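Local coordinates for predicted protein (Phaeodactylum tricornutum CCAP 1055/1, PDB 5Z5M), which probably converts 5-hydroxyisourate to (S)-allantoin in two steps of urate degradation, joining hydroxyisourate hydrolase and OHCU decarboxylase activities in one chain, at residues L183-V187 with E244-F248; C194-R200 with F247-Y252. One frame throughout, in Å; residues are numbered along the deposited sequence.

How the contacts relate
Both contacts lie in the transthyretin-like, hydroxyisourate hydrolase part of this two-activity chain, their centres about 10 Å apart, and illustrate how a β-sandwich is packed in its interior and closed off at one end, where strand 241-248 runs out. Along the chain 183-187 comes first, then 194-200, and both meet the same later part of the chain, where strand 241-248 gives way to helix 249-256. Phe247 and Phe248 belong to both contacts. Contact 1 packs one sheet on the other; contact 2 ties the connection between them to the start of the helix. The two also touch directly: Val187 O lies 3.0 Å from Ala196 N, a probable hydrogen bond, and Val187 CG1 meets Met199 CE at 3.8 Å.

Contact 1: L183-V187 with E244-F248; sequences LTCHV and EWTFF
Two extended segments running the same way face each other across a β-sandwich, backbones held apart by side chains: the CA atoms of Cys185 and Trp245 are 9.6 Å apart, those of Val187 and Phe247 9.2 Å. Residues 183-187 alternate, the odd ones directing CB toward 244-248, although strand 182-189 is interrupted at Cys185 and His186. Leu183 (chi1 t, chi2 p) brings CD2 to 3.9 Å from Trp245 CZ2. Thr184 turns away, its OG1 hydrogen-bonded to His283 and His281. Cys185 (chi1 t) fills the middle: its CB is 3.7 Å from Trp245 CZ2, while its SG sits over the indole face, 4.3 Å from the six-membered ring centroid, and meets the edge of Phe247, with SG to CE1 3.7 Å. Here Leu183, Cys185 and Val187 pack one sheet of the transthyretin-like sandwich on the other. Trp245 and Phe247 both adopt chi1 m; Trp245 also stacks on Phe273. Past His186, which points away, Val187 (chi1 t) brings CG2 to 3.9 Å from Phe247 CE1.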
loop_
_atom_site.group_PDB
_atom_site.type_symbol
_atom_site.label_atom_id
_atom_site.label_comp_id
_atom_site.label_asym_id
_atom_site.label_seq_id
_atom_site.Cartn_x
_atom_site.Cartn_y
_atom_site.Cartn_z
ATOM N N LEU A 183 21.845 -3.563 -5.711
ATOM C CA LEU A 183 20.695 -3.514 -4.812
ATOM C C LEU A 183 20.683 -2.210 -4.025
ATOM O O LEU A 183 21.663 -1.864 -3.365
ATOM C CB LEU A 183 20.723 -4.704 -3.850
ATOM C CG LEU A 183 19.642 -4.799 -2.768
ATOM C CD1 LEU A 183 18.252 -4.994 -3.374
ATOM C CD2 LEU A 183 19.965 -5.938 -1.815
ATOM N N THR A 184 19.580 -1.477 -4.122
ATOM C CA THR A 184 19.417 -0.250 -3.360
ATOM C C THR A 184 18.174 -0.314 -2.485
ATOM O O THR A 184 17.317 -1.192 -2.647
ATOM C CB THR A 184 19.306 0.986 -4.273
ATOM O OG1 THR A 184 18.207 0.812 -5.179
ATOM C CG2 THR A 184 20.599 1.203 -5.058
ATOM N N CYS A 185 18.075 0.644 -1.573
ATOM C CA CYS A 185 16.972 0.710 -0.634
ATOM C C CYS A 185 16.602 2.161 -0.356
ATOM O O CYS A 185 17.442 3.055 -0.429
ATOM C CB CYS A 185 17.340 -0.003 0.665
ATOM S SG CYS A 185 15.947 -0.244 1.789
ATOM N N HIS A 186 15.332 2.381 -0.057
ATOM C CA HIS A 186 14.821 3.688 0.317
ATOM C C HIS A 186 13.773 3.468 1.398
ATOM O O HIS A 186 12.984 2.527 1.313
ATOM C CB HIS A 186 14.231 4.402 -0.903
ATOM C CG HIS A 186 13.570 5.709 -0.592
ATOM N ND1 HIS A 186 14.275 6.822 -0.192
ATOM C CD2 HIS A 186 12.269 6.080 -0.635
ATOM C CE1 HIS A 186 13.434 7.825 0.007
ATOM N NE2 HIS A 186 12.212 7.399 -0.255
ATOM N N VAL A 187 13.777 4.301 2.430
ATOM C CA VAL A 187 12.749 4.206 3.459
ATOM C C VAL A 187 11.941 5.496 3.519
ATOM O O VAL A 187 12.495 6.592 3.650
ATOM C CB VAL A 187 13.337 3.926 4.846
ATOM C CG1 VAL A 187 12.203 3.776 5.863
ATOM C CG2 VAL A 187 14.212 2.686 4.807
ATOM N N GLU A 244 17.255 -11.122 3.298
ATOM C CA GLU A 244 16.348 -10.515 4.262
ATOM C C GLU A 244 16.903 -9.199 4.805
ATOM O O GLU A 244 18.001 -9.167 5.363
ATOM C CB GLU A 244 16.071 -11.487 5.416
ATOM C CG GLU A 244 15.055 -10.989 6.416
ATOM C CD GLU A 244 14.673 -12.051 7.439
ATOM O OE1 GLU A 244 14.898 -11.819 8.648
ATOM O OE2 GLU A 244 14.138 -13.108 7.033
ATOM N N TRP A 245 16.159 -8.109 4.604
ATOM C CA TRP A 245 16.430 -6.865 5.311
ATOM C C TRP A 245 15.955 -7.009 6.746
ATOM O O TRP A 245 15.026 -7.764 7.029
ATOM C CB TRP A 245 15.698 -5.653 4.718
ATOM C CG TRP A 245 15.989 -5.208 3.303
ATOM C CD1 TRP A 245 15.123 -5.263 2.248
ATOM C CD2 TRP A 245 17.173 -4.553 2.814
ATOM N NE1 TRP A 245 15.702 -4.720 1.129
ATOM C CE2 TRP A 245 16.962 -4.282 1.445
ATOM C CE3 TRP A 245 18.398 -4.200 3.390
ATOM C CZ2 TRP A 245 17.927 -3.673 0.644
ATOM C CZ3 TRP A 245 19.359 -3.588 2.587
ATOM C CH2 TRP A 245 19.114 -3.334 1.231
ATOM N N THR A 246 16.572 -6.251 7.639
ATOM C CA THR A 246 16.021 -6.021 8.964
ATOM C C THR A 246 15.950 -4.515 9.163
ATOM O O THR A 246 16.980 -3.850 9.216
ATOM C CB THR A 246 16.870 -6.672 10.081
ATOM O OG1 THR A 246 16.941 -8.089 9.874
ATOM C CG2 THR A 246 16.247 -6.401 11.443
ATOM N N PHE A 247 14.737 -3.972 9.215
ATOM C CA PHE A 247 14.550 -2.544 9.435
ATOM C C PHE A 247 14.271 -2.274 10.908
ATOM O O PHE A 247 13.308 -2.802 11.467
ATOM C CB PHE A 247 13.399 -2.001 8.587
ATOM C CG PHE A 247 13.623 -2.124 7.108
ATOM C CD1 PHE A 247 14.311 -1.141 6.414
ATOM C CD2 PHE A 247 13.129 -3.212 6.409
ATOM C CE1 PHE A 247 14.511 -1.243 5.042
ATOM C CE2 PHE A 247 13.319 -3.322 5.046
ATOM C CZ PHE A 247 14.018 -2.334 4.357
ATOM N N PHE A 248 15.103 -1.456 11.540
ATOM C CA PHE A 248 14.901 -1.159 12.958
ATOM C C PHE A 248 14.040 0.088 13.112
ATOM O O PHE A 248 14.528 1.156 13.476
ATOM C CB PHE A 248 16.249 -1.003 13.671
ATOM C CG PHE A 248 17.029 -2.286 13.752
ATOM C CD1 PHE A 248 17.908 -2.643 12.744
ATOM C CD2 PHE A 248 16.850 -3.153 14.818
ATOM C CE1 PHE A 248 18.618 -3.832 12.808
ATOM C CE2 PHE A 248 17.549 -4.341 14.888
ATOM C CZ PHE A 248 18.432 -4.684 13.881
#

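Contact 2: C194-R200 with F247-Y252; sequences CPAEKMR and FFCGEY
A single arginine, Arg200, is held by its guanidinium face and edge at once. Arg200 CZ lies 4.0 Å from the centroid of the Phe248 ring, nearly on the ring normal, in a cation-pi contact, while a bidentate salt bridge joins Arg200 NE to Glu251 OE1 at 2.8 Å and Arg200 NH2 to Glu251 OE2 at a very short 2.4 Å; His137 of a second subunit packs on both residues. CA atoms are 5.6 Å apart for Arg200-Phe248 and for Met199-Tyr252. Phe248 N donates to Arg200 O (3.1 Å), and a water joins Arg200 N, Phe248 O and Glu251 OE1. Phe248, centre of an inverse gamma turn, bends the chain from strand into helix. After the short strand 194-195, left-handed Lys198 (phi/psi 66/28) turns the loop. Met199, t at chi1 and chi2 and m at chi3, places CE 3.7 Å from both Cys249 SG and Tyr252 CB. Tyr252 (chi1 t) receives Ala196 CB over its ring, 3.8 Å from the centroid, a CH-pi contact; its OH is hydrogen-bonded to Asp189, and another water links that OH with Pro195 O and Glu197 N. The connection from strand 194-195 to strand 200-207 thus lies against the first turn of helix 249-256.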
loop_
_atom_site.group_PDB
_atom_site.type_symbol
_atom_site.label_atom_id
_atom_site.label_comp_id
_atom_site.label_asym_id
_atom_site.label_seq_id
_atom_site.Cartn_x
_atom_site.Cartn_y
_atom_site.Cartn_z
ATOM N N CYS A 194 7.931 12.080 4.994
ATOM C CA CYS A 194 9.329 12.444 4.831
ATOM C C CYS A 194 10.185 11.196 4.687
ATOM O O CYS A 194 9.788 10.122 5.137
ATOM C CB CYS A 194 9.805 13.266 6.031
ATOM S SG CYS A 194 9.728 12.382 7.622
ATOM N N PRO A 195 11.366 11.329 4.060
ATOM C CA PRO A 195 12.325 10.223 4.111
ATOM C C PRO A 195 12.659 9.898 5.560
ATOM O O PRO A 195 12.650 10.800 6.398
ATOM C CB PRO A 195 13.552 10.779 3.380
ATOM C CG PRO A 195 13.034 11.901 2.558
ATOM C CD PRO A 195 11.902 12.491 3.333
ATOM N N ALA A 196 12.939 8.637 5.856
ATOM C CA ALA A 196 13.266 8.247 7.227
ATOM C C ALA A 196 14.776 8.250 7.444
ATOM O O ALA A 196 15.473 7.336 7.011
ATOM C CB ALA A 196 12.684 6.880 7.540
ATOM N N GLU A 197 15.285 9.279 8.115
ATOM C CA GLU A 197 16.728 9.425 8.268
ATOM C C GLU A 197 17.252 8.728 9.524
ATOM O O GLU A 197 16.550 8.639 10.537
ATOM C CB GLU A 197 17.116 10.906 8.296
ATOM C CG GLU A 197 16.532 11.685 9.457
ATOM C CD GLU A 197 16.965 13.137 9.466
ATOM O OE1 GLU A 197 18.187 13.390 9.537
ATOM O OE2 GLU A 197 16.086 14.024 9.409
ATOM N N LYS A 198 18.487 8.235 9.429
ATOM C CA LYS A 198 19.209 7.611 10.535
ATOM C C LYS A 198 18.585 6.296 11.026
ATOM O O LYS A 198 18.743 5.934 12.190
ATOM C CB LYS A 198 19.334 8.598 11.706
ATOM C CG LYS A 198 19.949 9.947 11.324
ATOM C CD LYS A 198 20.196 10.818 12.564
ATOM C CE LYS A 198 19.306 12.055 12.583
ATOM N NZ LYS A 198 19.845 13.158 11.733
ATOM N N MET A 199 17.896 5.572 10.143
ATOM C CA MET A 199 17.353 4.262 10.510
ATOM C C MET A 199 18.402 3.180 10.261
ATOM O O MET A 199 18.978 3.125 9.176
ATOM C CB MET A 199 16.073 3.946 9.716
ATOM C CG MET A 199 15.405 2.626 10.120
ATOM S SD MET A 199 13.962 2.157 9.135
ATOM C CE MET A 199 12.782 3.428 9.588
ATOM N N ARG A 200 18.659 2.335 11.259
ATOM C CA ARG A 200 19.567 1.200 11.081
ATOM C C ARG A 200 18.894 0.125 10.253
ATOM O O ARG A 200 17.714 -0.166 10.438
ATOM C CB ARG A 200 20.012 0.600 12.421
ATOM C CG ARG A 200 20.868 1.497 13.283
ATOM C CD ARG A 200 21.420 0.735 14.487
ATOM N NE ARG A 200 20.385 0.014 15.226
ATOM C CZ ARG A 200 20.486 -1.255 15.612
ATOM N NH1 ARG A 200 21.581 -1.953 15.339
ATOM N NH2 ARG A 200 19.495 -1.829 16.281
ATOM N N PHE A 247 14.737 -3.972 9.215
ATOM C CA PHE A 247 14.550 -2.544 9.435
ATOM C C PHE A 247 14.271 -2.274 10.908
ATOM O O PHE A 247 13.308 -2.802 11.467
ATOM C CB PHE A 247 13.399 -2.001 8.587
ATOM C CG PHE A 247 13.623 -2.124 7.108
ATOM C CD1 PHE A 247 14.311 -1.141 6.414
ATOM C CD2 PHE A 247 13.129 -3.212 6.409
ATOM C CE1 PHE A 247 14.511 -1.243 5.042
ATOM C CE2 PHE A 247 13.319 -3.322 5.046
ATOM C CZ PHE A 247 14.018 -2.334 4.357
ATOM N N PHE A 248 15.103 -1.456 11.540
ATOM C CA PHE A 248 14.901 -1.159 12.958
ATOM C C PHE A 248 14.040 0.088 13.112
ATOM O O PHE A 248 14.528 1.156 13.476
ATOM C CB PHE A 248 16.249 -1.003 13.671
ATOM C CG PHE A 248 17.029 -2.286 13.752
ATOM C CD1 PHE A 248 17.908 -2.643 12.744
ATOM C CD2 PHE A 248 16.850 -3.153 14.818
ATOM C CE1 PHE A 248 18.618 -3.832 12.808
ATOM C CE2 PHE A 248 17.549 -4.341 14.888
ATOM C CZ PHE A 248 18.432 -4.684 13.881
ATOM N N CYS A 249 12.746 -0.063 12.837
ATOM C CA CYS A 249 11.835 1.073 12.771
ATOM C C CYS A 249 11.464 1.620 14.138
ATOM O O CYS A 249 11.130 2.797 14.263
ATOM C CB CYS A 249 10.564 0.692 12.020
ATOM S SG CYS A 249 10.871 0.294 10.307
ATOM N N GLY A 250 11.503 0.759 15.151
ATOM C CA GLY A 250 11.206 1.173 16.510
ATOM C C GLY A 250 12.114 2.291 16.983
ATOM O O GLY A 250 11.649 3.270 17.572
ATOM N N GLU A 251 13.411 2.144 16.732
ATOM C CA GLU A 251 14.376 3.189 17.071
ATOM C C GLU A 251 14.092 4.483 16.315
ATOM O O GLU A 251 14.240 5.567 16.870
ATOM C CB GLU A 251 15.804 2.729 16.770
ATOM C CG GLU A 251 16.148 1.366 17.317
ATOM C CD GLU A 251 17.466 0.836 16.783
ATOM O OE1 GLU A 251 18.160 1.571 16.044
ATOM O OE2 GLU A 251 17.799 -0.327 17.098
ATOM N N TYR A 252 13.696 4.370 15.046
ATOM C CA TYR A 252 13.394 5.554 14.250
ATOM C C TYR A 252 12.173 6.294 14.807
ATOM O O TYR A 252 12.203 7.514 14.978
ATOM C CB TYR A 252 13.168 5.192 12.768
ATOM C CG TYR A 252 12.565 6.337 11.982
ATOM C CD1 TYR A 252 13.342 7.420 11.586
ATOM C CD2 TYR A 252 11.211 6.349 11.663
ATOM C CE1 TYR A 252 12.790 8.477 10.891
ATOM C CE2 TYR A 252 10.649 7.400 10.971
ATOM C CZ TYR A 252 11.442 8.463 10.587
ATOM O OH TYR A 252 10.890 9.513 9.894
HETATM O O HOH W 1 13.439 11.486 9.380
HETATM O O HOH W 2 16.885 2.507 13.577
#